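Long-range contacts in 2-(hydroxymethyl)glutarate dehydrogenase (Eubacterium barkeri, PDB 3CKY), which catalyses the NAD-dependent interconversion of 2-formylglutarate and (S)-2-hydroxymethylglutarate in nicotinate fermentation: residues 5-10 with 26-31; 21-26 with 151-156; 86-91 with 115-120; 142-147 with 161-166. All coordinates share one frame; numbering follows the deposited sequence.

Interaction 1: residues 5-10 with 26-31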
loop_
_atom_site.group_PDB
_atom_site.type_symbol
_atom_site.label_atom_id
_atom_site.label_comp_id
_atom_site.label_asym_id
_atom_site.label_seq_id
_atom_site.Cartn_x
_atom_site.Cartn_y
_atom_site.Cartn_z
ATOM N N ILE A 5 48.195 -5.155 -17.039
ATOM C CA ILE A 5 47.031 -4.371 -16.658
ATOM C C ILE A 5 47.159 -4.044 -15.166
ATOM O O ILE A 5 47.657 -4.863 -14.380
ATOM C CB ILE A 5 45.700 -5.110 -16.993
ATOM C CG1 ILE A 5 44.501 -4.156 -16.896
ATOM C CG2 ILE A 5 45.508 -6.344 -16.107
ATOM C CD1 ILE A 5 44.457 -3.112 -18.000
ATOM N N LYS A 6 46.758 -2.832 -14.791
ATOM C CA LYS A 6 46.885 -2.370 -13.414
ATOM C C LYS A 6 45.513 -2.264 -12.779
ATOM O O LYS A 6 44.675 -1.487 -13.233
ATOM C CB LYS A 6 47.594 -1.013 -13.364
ATOM C CG LYS A 6 48.978 -0.986 -14.016
ATOM C CD LYS A 6 49.902 -2.069 -13.471
ATOM C CE LYS A 6 51.278 -2.022 -14.115
ATOM N NZ LYS A 6 52.011 -3.302 -13.900
ATOM N N ILE A 7 45.296 -3.053 -11.729
ATOM C CA ILE A 7 44.031 -3.073 -11.008
ATOM C C ILE A 7 44.142 -2.328 -9.683
ATOM O O ILE A 7 45.141 -2.442 -8.982
ATOM C CB ILE A 7 43.558 -4.522 -10.743
ATOM C CG1 ILE A 7 43.552 -5.334 -12.046
ATOM C CG2 ILE A 7 42.181 -4.532 -10.096
ATOM C CD1 ILE A 7 42.991 -4.596 -13.252
ATOM N N GLY A 8 43.100 -1.572 -9.353
ATOM C CA GLY A 8 43.031 -0.829 -8.100
ATOM C C GLY A 8 41.795 -1.187 -7.300
ATOM O O GLY A 8 40.750 -1.524 -7.860
ATOM N N PHE A 9 41.922 -1.114 -5.980
ATOM C CA PHE A 9 40.818 -1.385 -5.066
ATOM C C PHE A 9 40.640 -0.235 -4.079
ATOM O O PHE A 9 41.474 -0.028 -3.193
ATOM C CB PHE A 9 41.068 -2.684 -4.301
ATOM C CG PHE A 9 40.796 -3.919 -5.103
ATOM C CD1 PHE A 9 41.796 -4.502 -5.872
ATOM C CD2 PHE A 9 39.536 -4.500 -5.094
ATOM C CE1 PHE A 9 41.545 -5.646 -6.619
ATOM C CE2 PHE A 9 39.278 -5.649 -5.838
ATOM C CZ PHE A 9 40.283 -6.222 -6.597
ATOM N N ILE A 10 39.548 0.508 -4.245
ATOM C CA ILE A 10 39.139 1.531 -3.286
ATOM C C ILE A 10 38.265 0.860 -2.232
ATOM O O ILE A 10 37.040 0.756 -2.386
ATOM C CB ILE A 10 38.401 2.699 -3.980
ATOM C CG1 ILE A 10 39.344 3.376 -4.980
ATOM C CG2 ILE A 10 37.924 3.725 -2.963
ATOM C CD1 ILE A 10 38.686 4.410 -5.842
ATOM N N GLU A 26 46.817 -14.613 -10.359
ATOM C CA GLU A 26 47.010 -14.620 -11.815
ATOM C C GLU A 26 48.167 -13.716 -12.231
ATOM O O GLU A 26 48.386 -13.494 -13.421
ATOM C CB GLU A 26 45.746 -14.167 -12.545
ATOM C CG GLU A 26 44.502 -14.950 -12.204
ATOM C CD GLU A 26 44.617 -16.431 -12.504
ATOM O OE1 GLU A 26 45.365 -16.807 -13.429
ATOM O OE2 GLU A 26 43.941 -17.223 -11.815
ATOM N N GLY A 27 48.898 -13.189 -11.254
ATOM C CA GLY A 27 50.034 -12.326 -11.528
ATOM C C GLY A 27 49.652 -10.954 -12.053
ATOM O O GLY A 27 50.473 -10.288 -12.685
ATOM N N VAL A 28 48.419 -10.518 -11.793
ATOM C CA VAL A 28 48.009 -9.175 -12.204
ATOM C C VAL A 28 48.436 -8.190 -11.114
ATOM O O VAL A 28 48.335 -8.487 -9.917
ATOM C CB VAL A 28 46.478 -9.043 -12.495
ATOM C CG1 VAL A 28 45.854 -10.398 -12.839
ATOM C CG2 VAL A 28 45.748 -8.381 -11.333
ATOM N N THR A 29 48.928 -7.029 -11.537
ATOM C CA THR A 29 49.354 -5.985 -10.607
ATOM C C THR A 29 48.142 -5.343 -9.933
ATOM O O THR A 29 47.259 -4.820 -10.612
ATOM C CB THR A 29 50.154 -4.881 -11.324
ATOM O OG1 THR A 29 51.313 -5.449 -11.951
ATOM C CG2 THR A 29 50.584 -3.805 -10.340
ATOM N N VAL A 30 48.119 -5.388 -8.602
ATOM C CA VAL A 30 46.997 -4.884 -7.808
ATOM C C VAL A 30 47.449 -3.813 -6.808
ATOM O O VAL A 30 48.249 -4.089 -5.911
ATOM C CB VAL A 30 46.300 -6.029 -7.025
ATOM C CG1 VAL A 30 45.215 -5.475 -6.112
ATOM C CG2 VAL A 30 45.722 -7.067 -7.978
ATOM N N TYR A 31 46.934 -2.595 -6.975
ATOM C CA TYR A 31 47.099 -1.524 -5.988
ATOM C C TYR A 31 45.889 -1.512 -5.058
ATOM O O TYR A 31 44.796 -1.904 -5.461
ATOM C CB TYR A 31 47.239 -0.165 -6.679
ATOM C CG TYR A 31 48.395 -0.089 -7.646
ATOM C CD1 TYR A 31 49.676 0.241 -7.211
ATOM C CD2 TYR A 31 48.212 -0.350 -8.998
ATOM C CE1 TYR A 31 50.746 0.312 -8.104
ATOM C CE2 TYR A 31 49.272 -0.284 -9.895
ATOM C CZ TYR A 31 50.534 0.047 -9.443
ATOM O OH TYR A 31 51.572 0.114 -10.337
#
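Lys-6 sets CG anti to its carbonyl carbon (chi1 -57°) and turns again to place CD (chi2 -54°). Thr-29 sets OG1 anti to its own carbonyl carbon (chi1 -59°), and the lysine amino group meets it there. The setting is the first beta-alpha-beta unit of the Rossmann fold: parallel strands 6-10 and 29-33, linked by helix 16-25. Lys-6 NZ donates to Thr-29 OG1 at 3.0 Å. Lys-6 CD rests on Thr-29 CB at 3.5 Å. Lys-6 CB lies in the plane of the Tyr-31 ring, 3.9 Å from CE2 at its edge. An alanine in place of Lys-6 would probably leave Thr-29 OG1 without this donor and uncover the threonine's CB and CG2. The backbones are joined by Ile-7 N to Thr-29 O (2.9 Å) and Tyr-31 N to Ile-7 O (2.7 Å). A third bond, Phe-9 N to Tyr-31 O, is weak. On the face covered by helix 16-25, Ile-7 CG1 packs on Val-28 CG2 at 3.8 Å. Leu-23 of that helix touches both Val-28 and Phe-9. Val-30 CG1 sits at the edge of the Phe-9 ring, 3.6 Å from CD1.

Interaction 2: residues 21-26 with 151-156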
loop_
_atom_site.group_PDB
_atom_site.type_symbol
_atom_site.label_atom_id
_atom_site.label_comp_id
_atom_site.label_asym_id
_atom_site.label_seq_id
_atom_site.Cartn_x
_atom_site.Cartn_y
_atom_site.Cartn_z
ATOM N N ILE A 21 43.058 -10.973 -4.087
ATOM C CA ILE A 21 43.915 -12.155 -3.969
ATOM C C ILE A 21 43.843 -13.047 -5.206
ATOM O O ILE A 21 44.874 -13.517 -5.687
ATOM C CB ILE A 21 43.560 -12.984 -2.714
ATOM C CG1 ILE A 21 44.005 -12.238 -1.454
ATOM C CG2 ILE A 21 44.215 -14.361 -2.765
ATOM C CD1 ILE A 21 43.525 -12.877 -0.174
ATOM N N ASN A 22 42.636 -13.277 -5.717
ATOM C CA ASN A 22 42.463 -14.059 -6.944
ATOM C C ASN A 22 43.159 -13.407 -8.135
ATOM O O ASN A 22 43.744 -14.098 -8.969
ATOM C CB ASN A 22 40.976 -14.280 -7.252
ATOM C CG ASN A 22 40.340 -15.319 -6.347
ATOM O OD1 ASN A 22 41.019 -16.213 -5.843
ATOM N ND2 ASN A 22 39.034 -15.212 -6.143
ATOM N N LEU A 23 43.094 -12.080 -8.203
ATOM C CA LEU A 23 43.808 -11.317 -9.226
ATOM C C LEU A 23 45.321 -11.447 -9.054
ATOM O O LEU A 23 46.054 -11.594 -10.035
ATOM C CB LEU A 23 43.394 -9.842 -9.181
ATOM C CG LEU A 23 42.027 -9.510 -9.783
ATOM C CD1 LEU A 23 41.565 -8.133 -9.333
ATOM C CD2 LEU A 23 42.057 -9.590 -11.302
ATOM N N LEU A 24 45.779 -11.401 -7.805
ATOM C CA LEU A 24 47.203 -11.532 -7.497
ATOM C C LEU A 24 47.732 -12.918 -7.859
ATOM O O LEU A 24 48.866 -13.049 -8.304
ATOM C CB LEU A 24 47.470 -11.236 -6.016
ATOM C CG LEU A 24 47.379 -9.766 -5.588
ATOM C CD1 LEU A 24 47.355 -9.649 -4.076
ATOM C CD2 LEU A 24 48.521 -8.954 -6.161
ATOM N N LYS A 25 46.909 -13.944 -7.685
ATOM C CA LYS A 25 47.306 -15.300 -8.052
ATOM C C LYS A 25 47.411 -15.506 -9.566
ATOM O O LYS A 25 48.023 -16.473 -10.007
ATOM C CB LYS A 25 46.359 -16.331 -7.429
ATOM C CG LYS A 25 46.618 -16.554 -5.939
ATOM C CD LYS A 25 45.938 -17.813 -5.397
ATOM C CE LYS A 25 44.504 -17.553 -4.975
ATOM N NZ LYS A 25 43.620 -17.249 -6.129
ATOM N N GLU A 26 46.817 -14.613 -10.359
ATOM C CA GLU A 26 47.010 -14.620 -11.815
ATOM C C GLU A 26 48.167 -13.716 -12.231
ATOM O O GLU A 26 48.386 -13.494 -13.421
ATOM C CB GLU A 26 45.746 -14.167 -12.545
ATOM C CG GLU A 26 44.502 -14.950 -12.204
ATOM C CD GLU A 26 44.617 -16.431 -12.504
ATOM O OE1 GLU A 26 45.365 -16.807 -13.429
ATOM O OE2 GLU A 26 43.941 -17.223 -11.815
ATOM N N GLN A 151 36.149 -7.442 -19.374
ATOM C CA GLN A 151 35.690 -8.839 -19.242
ATOM C C GLN A 151 36.761 -9.848 -18.785
ATOM O O GLN A 151 36.493 -10.660 -17.903
ATOM C CB GLN A 151 35.031 -9.301 -20.551
ATOM C CG GLN A 151 34.536 -10.747 -20.571
ATOM C CD GLN A 151 35.626 -11.753 -20.911
ATOM O OE1 GLN A 151 36.521 -11.482 -21.716
ATOM N NE2 GLN A 151 35.551 -12.928 -20.300
ATOM N N PRO A 152 37.966 -9.810 -19.381
ATOM C CA PRO A 152 39.025 -10.731 -18.940
ATOM C C PRO A 152 39.405 -10.618 -17.454
ATOM O O PRO A 152 39.677 -11.627 -16.805
ATOM C CB PRO A 152 40.220 -10.356 -19.836
ATOM C CG PRO A 152 39.615 -9.699 -21.025
ATOM C CD PRO A 152 38.424 -8.955 -20.491
ATOM N N VAL A 153 39.425 -9.400 -16.927
ATOM C CA VAL A 153 39.678 -9.178 -15.501
ATOM C C VAL A 153 38.492 -9.672 -14.660
ATOM O O VAL A 153 38.678 -10.334 -13.646
ATOM C CB VAL A 153 39.978 -7.679 -15.212
ATOM C CG1 VAL A 153 40.096 -7.410 -13.713
ATOM C CG2 VAL A 153 41.252 -7.261 -15.923
ATOM N N LEU A 154 37.279 -9.338 -15.092
ATOM C CA LEU A 154 36.057 -9.847 -14.461
ATOM C C LEU A 154 36.044 -11.378 -14.404
ATOM O O LEU A 154 35.595 -11.969 -13.424
ATOM C CB LEU A 154 34.818 -9.354 -15.226
ATOM C CG LEU A 154 34.118 -8.072 -14.772
ATOM C CD1 LEU A 154 35.030 -7.124 -13.995
ATOM C CD2 LEU A 154 33.487 -7.376 -15.976
ATOM N N SER A 155 36.552 -12.009 -15.459
ATOM C CA SER A 155 36.548 -13.467 -15.572
ATOM C C SER A 155 37.485 -14.173 -14.595
ATOM O O SER A 155 37.330 -15.368 -14.364
ATOM C CB SER A 155 36.888 -13.881 -17.002
ATOM O OG SER A 155 35.851 -13.466 -17.878
ATOM N N VAL A 156 38.447 -13.450 -14.024
ATOM C CA VAL A 156 39.287 -14.020 -12.954
ATOM C C VAL A 156 38.541 -14.036 -11.619
ATOM O O VAL A 156 38.563 -15.032 -10.909
ATOM C CB VAL A 156 40.670 -13.304 -12.803
ATOM C CG1 VAL A 156 40.503 -11.818 -12.628
ATOM C CG2 VAL A 156 41.438 -13.867 -11.621
#
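Leu-23 and Val-156 mark the closest backbone approach of two helix segments, with their CA atoms 6.5 Å apart. The segment axes, 21-25 and 151-156, pass 10.0 Å from each other at 109°. Val-156 reaches toward the first helix, and its CG2 lies near Asn-22 O and Glu-26 CG. The Glu-26 and Val-156 side chains run alongside each other, pointing opposite ways. Leu-23 CD2 packs on Val-153 CG1 at 3.8 Å, the two side chains crossing at about a right angle. Leu-23 also meets Val-156 CG1, but too closely, and the placing of the whole valine side chain is doubtful. An alanine in place of Val-156 would probably open a gap between the helices and leave Glu-26 CG and the Asn-22 carbonyl without their methyl neighbour. Leu-23 and Val-153 both reach down to Ile-7 of strand 6-10, so the two helices share one side of the Rossmann sheet. Lys-25 NZ binds Asn-22 OD1 at 2.8 Å, in the carbonyl plane on a lone pair. With Glu-132 O on ND2 as well, the amide is probably held in its orientation. No hydrogen bond joins the two segments, so the contact between them rests mainly on apolar packing.

Interaction 3: residues 86-91 with 115-120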
loop_
_atom_site.group_PDB
_atom_site.type_symbol
_atom_site.label_atom_id
_atom_site.label_comp_id
_atom_site.label_asym_id
_atom_site.label_seq_id
_atom_site.Cartn_x
_atom_site.Cartn_y
_atom_site.Cartn_z
ATOM N N SER A 86 38.870 12.842 -10.137
ATOM C CA SER A 86 39.875 13.856 -10.449
ATOM C C SER A 86 41.296 13.279 -10.535
ATOM O O SER A 86 42.153 13.849 -11.211
ATOM C CB SER A 86 39.834 14.997 -9.422
ATOM O OG SER A 86 40.297 14.569 -8.151
ATOM N N ALA A 87 41.536 12.157 -9.856
ATOM C CA ALA A 87 42.865 11.536 -9.809
ATOM C C ALA A 87 43.069 10.423 -10.843
ATOM O O ALA A 87 44.174 9.902 -10.967
ATOM C CB ALA A 87 43.136 10.996 -8.413
ATOM N N CYS A 88 42.013 10.053 -11.568
ATOM C CA CYS A 88 42.117 9.040 -12.620
ATOM C C CYS A 88 42.670 9.635 -13.903
ATOM O O CYS A 88 42.323 10.759 -14.272
ATOM C CB CYS A 88 40.752 8.442 -12.945
ATOM S SG CYS A 88 40.054 7.425 -11.668
ATOM N N LYS A 89 43.518 8.865 -14.584
ATOM C CA LYS A 89 43.928 9.187 -15.944
ATOM C C LYS A 89 42.764 8.855 -16.866
ATOM O O LYS A 89 41.933 8.001 -16.546
ATOM C CB LYS A 89 45.173 8.385 -16.338
ATOM C CG LYS A 89 45.700 8.632 -17.758
ATOM C CD LYS A 89 46.145 10.086 -18.008
ATOM C CE LYS A 89 47.386 10.450 -17.202
ATOM N NZ LYS A 89 48.188 11.519 -17.846
ATOM N N ALA A 90 42.686 9.553 -17.993
ATOM C CA ALA A 90 41.663 9.276 -18.997
ATOM C C ALA A 90 41.826 7.861 -19.556
ATOM O O ALA A 90 42.944 7.365 -19.696
ATOM C CB ALA A 90 41.725 10.305 -20.114
ATOM N N GLY A 91 40.703 7.211 -19.845
ATOM C CA GLY A 91 40.701 5.821 -20.309
ATOM C C GLY A 91 40.637 4.804 -19.181
ATOM O O GLY A 91 40.531 3.603 -19.432
ATOM N N LYS A 115 35.526 13.542 -18.075
ATOM C CA LYS A 115 36.946 13.386 -17.743
ATOM C C LYS A 115 37.601 12.243 -18.523
ATOM O O LYS A 115 38.749 11.878 -18.259
ATOM C CB LYS A 115 37.109 13.129 -16.242
ATOM C CG LYS A 115 36.561 14.234 -15.351
ATOM C CD LYS A 115 36.734 13.897 -13.876
ATOM C CE LYS A 115 36.780 15.156 -13.015
ATOM N NZ LYS A 115 36.662 14.830 -11.564
ATOM N N GLY A 116 36.867 11.669 -19.474
ATOM C CA GLY A 116 37.367 10.545 -20.261
ATOM C C GLY A 116 37.449 9.241 -19.480
ATOM O O GLY A 116 38.154 8.316 -19.888
ATOM N N ILE A 117 36.724 9.162 -18.367
ATOM C CA ILE A 117 36.736 7.980 -17.511
ATOM C C ILE A 117 35.478 7.153 -17.765
ATOM O O ILE A 117 34.370 7.693 -17.804
ATOM C CB ILE A 117 36.784 8.368 -16.015
ATOM C CG1 ILE A 117 38.032 9.210 -15.717
ATOM C CG2 ILE A 117 36.746 7.112 -15.132
ATOM C CD1 ILE A 117 37.945 9.978 -14.422
ATOM N N ASP A 118 35.650 5.849 -17.944
ATOM C CA ASP A 118 34.511 4.947 -18.111
ATOM C C ASP A 118 34.024 4.481 -16.743
ATOM O O ASP A 118 34.821 4.051 -15.913
ATOM C CB ASP A 118 34.894 3.742 -18.974
ATOM C CG ASP A 118 35.186 4.122 -20.406
ATOM O OD1 ASP A 118 34.390 4.891 -20.984
ATOM O OD2 ASP A 118 36.208 3.652 -20.961
ATOM N N TYR A 119 32.719 4.586 -16.512
ATOM C CA TYR A 119 32.122 4.223 -15.234
ATOM C C TYR A 119 31.078 3.120 -15.442
ATOM O O TYR A 119 30.088 3.325 -16.150
ATOM C CB TYR A 119 31.468 5.450 -14.591
ATOM C CG TYR A 119 31.316 5.330 -13.092
ATOM C CD1 TYR A 119 32.234 5.930 -12.234
ATOM C CD2 TYR A 119 30.263 4.604 -12.528
ATOM C CE1 TYR A 119 32.116 5.820 -10.858
ATOM C CE2 TYR A 119 30.128 4.493 -11.138
ATOM C CZ TYR A 119 31.064 5.103 -10.310
ATOM O OH TYR A 119 30.957 5.018 -8.939
ATOM N N VAL A 120 31.297 1.956 -14.833
ATOM C CA VAL A 120 30.427 0.804 -15.079
ATOM C C VAL A 120 29.879 0.231 -13.781
ATOM O O VAL A 120 30.601 0.071 -12.794
ATOM C CB VAL A 120 31.147 -0.318 -15.905
ATOM C CG1 VAL A 120 32.171 0.280 -16.860
ATOM C CG2 VAL A 120 31.807 -1.343 -15.000
#
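Gly-91 and Gly-116 carry the one hydrogen bond between these segments. Gly-91 N donates to Gly-116 O at 2.8 Å, with a nearly straight N-H...O angle of 167°. Beside it, Ala-90 CB makes a van der Waals contact with Lys-115 O, the carbonyl just before the glycine, at 3.8 Å. Gly-116 has a positive phi and is the C-prime residue of the Schellman motif that ends helix 102-114. The positive phi suits a glycine, and a CB on Gly-116 would probably crowd Ala-90 CB. Apolar packing is supplied by Cys-88 and Ile-117. Cys-88 CB touches Ile-117 CD1 at 3.5 Å, and Ile-117 CG1 lies 4.0 Å from the same CB. The polar approach at the far end is not a bond. The Lys-115 chain runs extended beyond CG and brings NZ within 3.3 Å of Ser-86 N, but both atoms are donors. Ser-86 OG is taken by Gly-83 O. The contact lies at the surface of the dinucleotide-binding domain, where the chain enters strand 93-96 and leaves helix 102-114 for strand 118-125. Cys-88 and Ile-117 both touch Ile-94 of strand 93-96. Ala-58 of helix 54-60 also touches Cys-88, and Ala-112 of helix 102-114 touches Ile-117.

Interaction 4: residues 142-147 with 161-166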
loop_
_atom_site.group_PDB
_atom_site.type_symbol
_atom_site.label_atom_id
_atom_site.label_comp_id
_atom_site.label_asym_id
_atom_site.label_seq_id
_atom_site.Cartn_x
_atom_site.Cartn_y
_atom_site.Cartn_z
ATOM N N ALA A 142 27.242 -1.538 -19.267
ATOM C CA ALA A 142 28.320 -0.817 -19.949
ATOM C C ALA A 142 28.129 -0.832 -21.455
ATOM O O ALA A 142 27.242 -1.509 -21.964
ATOM C CB ALA A 142 29.667 -1.432 -19.582
ATOM N N SER A 143 28.961 -0.072 -22.162
ATOM C CA SER A 143 29.038 -0.168 -23.620
ATOM C C SER A 143 29.661 -1.512 -23.986
ATOM O O SER A 143 30.307 -2.154 -23.156
ATOM C CB SER A 143 29.869 0.979 -24.209
ATOM O OG SER A 143 31.245 0.807 -23.933
ATOM N N GLU A 144 29.465 -1.937 -25.227
ATOM C CA GLU A 144 30.078 -3.172 -25.707
ATOM C C GLU A 144 31.600 -3.096 -25.625
ATOM O O GLU A 144 32.245 -4.024 -25.142
ATOM C CB GLU A 144 29.638 -3.471 -27.145
ATOM C CG GLU A 144 30.119 -4.817 -27.685
ATOM C CD GLU A 144 29.822 -5.978 -26.745
ATOM O OE1 GLU A 144 28.683 -6.071 -26.244
ATOM O OE2 GLU A 144 30.735 -6.794 -26.501
ATOM N N ALA A 145 32.156 -1.975 -26.083
ATOM C CA ALA A 145 33.601 -1.749 -26.076
ATOM C C ALA A 145 34.191 -1.846 -24.671
ATOM O O ALA A 145 35.228 -2.471 -24.475
ATOM C CB ALA A 145 33.920 -0.387 -26.683
ATOM N N VAL A 146 33.525 -1.224 -23.701
ATOM C CA VAL A 146 34.003 -1.205 -22.322
ATOM C C VAL A 146 33.847 -2.577 -21.649
ATOM O O VAL A 146 34.691 -2.972 -20.838
ATOM C CB VAL A 146 33.278 -0.113 -21.484
ATOM C CG1 VAL A 146 33.639 -0.225 -20.008
ATOM C CG2 VAL A 146 33.621 1.281 -22.011
ATOM N N PHE A 147 32.778 -3.300 -21.974
ATOM C CA PHE A 147 32.603 -4.656 -21.448
ATOM C C PHE A 147 33.726 -5.579 -21.906
ATOM O O PHE A 147 34.294 -6.302 -21.085
ATOM C CB PHE A 147 31.258 -5.259 -21.850
ATOM C CG PHE A 147 31.076 -6.677 -21.377
ATOM C CD1 PHE A 147 30.740 -6.946 -20.052
ATOM C CD2 PHE A 147 31.263 -7.746 -22.245
ATOM C CE1 PHE A 147 30.581 -8.258 -19.603
ATOM C CE2 PHE A 147 31.102 -9.062 -21.805
ATOM C CZ PHE A 147 30.755 -9.315 -20.480
ATOM N N ILE A 161 29.768 -14.074 -16.011
ATOM C CA ILE A 161 29.867 -12.636 -16.241
ATOM C C ILE A 161 28.836 -12.238 -17.290
ATOM O O ILE A 161 28.949 -12.622 -18.458
ATOM C CB ILE A 161 31.276 -12.234 -16.737
ATOM C CG1 ILE A 161 32.373 -12.829 -15.835
ATOM C CG2 ILE A 161 31.400 -10.694 -16.822
ATOM C CD1 ILE A 161 32.204 -12.539 -14.362
ATOM N N TYR A 162 27.829 -11.480 -16.874
ATOM C CA TYR A 162 26.753 -11.067 -17.767
ATOM C C TYR A 162 26.904 -9.615 -18.201
ATOM O O TYR A 162 27.077 -8.713 -17.360
ATOM C CB TYR A 162 25.406 -11.224 -17.085
ATOM C CG TYR A 162 24.998 -12.650 -16.850
ATOM C CD1 TYR A 162 24.326 -13.368 -17.834
ATOM C CD2 TYR A 162 25.260 -13.281 -15.635
ATOM C CE1 TYR A 162 23.934 -14.675 -17.618
ATOM C CE2 TYR A 162 24.868 -14.591 -15.406
ATOM C CZ TYR A 162 24.211 -15.285 -16.400
ATOM O OH TYR A 162 23.809 -16.595 -16.195
ATOM N N HIS A 163 26.851 -9.404 -19.518
ATOM C CA HIS A 163 26.694 -8.077 -20.077
ATOM C C HIS A 163 25.190 -7.854 -20.225
ATOM O O HIS A 163 24.593 -8.217 -21.232
ATOM C CB HIS A 163 27.435 -7.959 -21.409
ATOM C CG HIS A 163 27.381 -6.590 -22.004
ATOM N ND1 HIS A 163 27.238 -5.455 -21.238
ATOM C CD2 HIS A 163 27.464 -6.172 -23.287
ATOM C CE1 HIS A 163 27.220 -4.395 -22.026
ATOM N NE2 HIS A 163 27.359 -4.803 -23.274
ATOM N N VAL A 164 24.584 -7.268 -19.198
ATOM C CA VAL A 164 23.124 -7.229 -19.075
ATOM C C VAL A 164 22.499 -6.059 -19.821
ATOM O O VAL A 164 21.291 -6.048 -20.062
ATOM C CB VAL A 164 22.672 -7.198 -17.582
ATOM C CG1 VAL A 164 23.239 -8.398 -16.834
ATOM C CG2 VAL A 164 23.100 -5.895 -16.902
ATOM N N GLY A 165 23.313 -5.084 -20.192
ATOM C CA GLY A 165 22.815 -3.928 -20.919
ATOM C C GLY A 165 23.778 -2.783 -20.785
ATOM O O GLY A 165 24.935 -2.987 -20.442
ATOM N N ASP A 166 23.304 -1.573 -21.061
ATOM C CA ASP A 166 24.150 -0.393 -20.924
ATOM C C ASP A 166 24.177 0.076 -19.464
ATOM O O ASP A 166 23.622 -0.579 -18.576
ATOM C CB ASP A 166 23.690 0.723 -21.860
ATOM C CG ASP A 166 24.856 1.467 -22.498
ATOM O OD1 ASP A 166 25.830 1.793 -21.784
ATOM O OD2 ASP A 166 24.793 1.717 -23.716
#
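A beta-alpha-beta unit at the edge of the domain's sheet holds this contact: strand 136-141, helix 144-157 and strand 158-165. Phe-147, in the first turn of the helix, stacks on His-163 of the last strand. Each side chain sets CG anti to its backbone N (chi1 177° for Phe-147, -177° for His-163), and the two overlap from opposite directions. The result is an offset stack, with ring centroids 4.6 Å apart and planes at 11°. The offset brings each CB over the partner ring. His-163 CB lies 3.5 Å from the centroid of the Phe-147 ring, and Phe-147 CB lies 4.0 Å from that of the His-163 ring. Both are CH-pi contacts almost on the ring normal. Ile-161 CG2 adds an apolar contact to Phe-147 CE1 at 3.8 Å. Glu-144 OE1 comes to the edge of the imidazole, 3.2 Å from His-163 CD2, without forming a hydrogen bond to NE2. The backbones are tied by Ala-142 N to Gly-165 O at 3.0 Å. Ser-143 is the N-cap, and its OG accepts from Val-146 N at 3.1 Å. On strand 158-165, Tyr-162 bonds through OH to Lys-211 and Glu-207 of a second subunit. A capped helix starting just past one strand and packing on the next, parallel strand is typical of the beta-alpha-beta crossover.

All four contacts belong to the NAD-binding domain. Interactions 1 and 4 each join parts of a beta-alpha-beta unit, the first at the start of the Rossmann fold and the second near its end. Interactions 1 and 2 are partly buried; 3 and 4 lie at the surface. Interaction 1 relies on backbone bonds between strands, interaction 4 on an aromatic stack. Interaction 2 joins helices from these two units, mainly by apolar packing. It touches interaction 1 through Leu-23 and interaction 4 through Leu-154 on Ile-161. Interaction 3 joins mainly loop residues by one backbone bond and a small apolar contact. It meets interaction 4 where Val-120 packs on Val-146, but does not touch interactions 1 and 2.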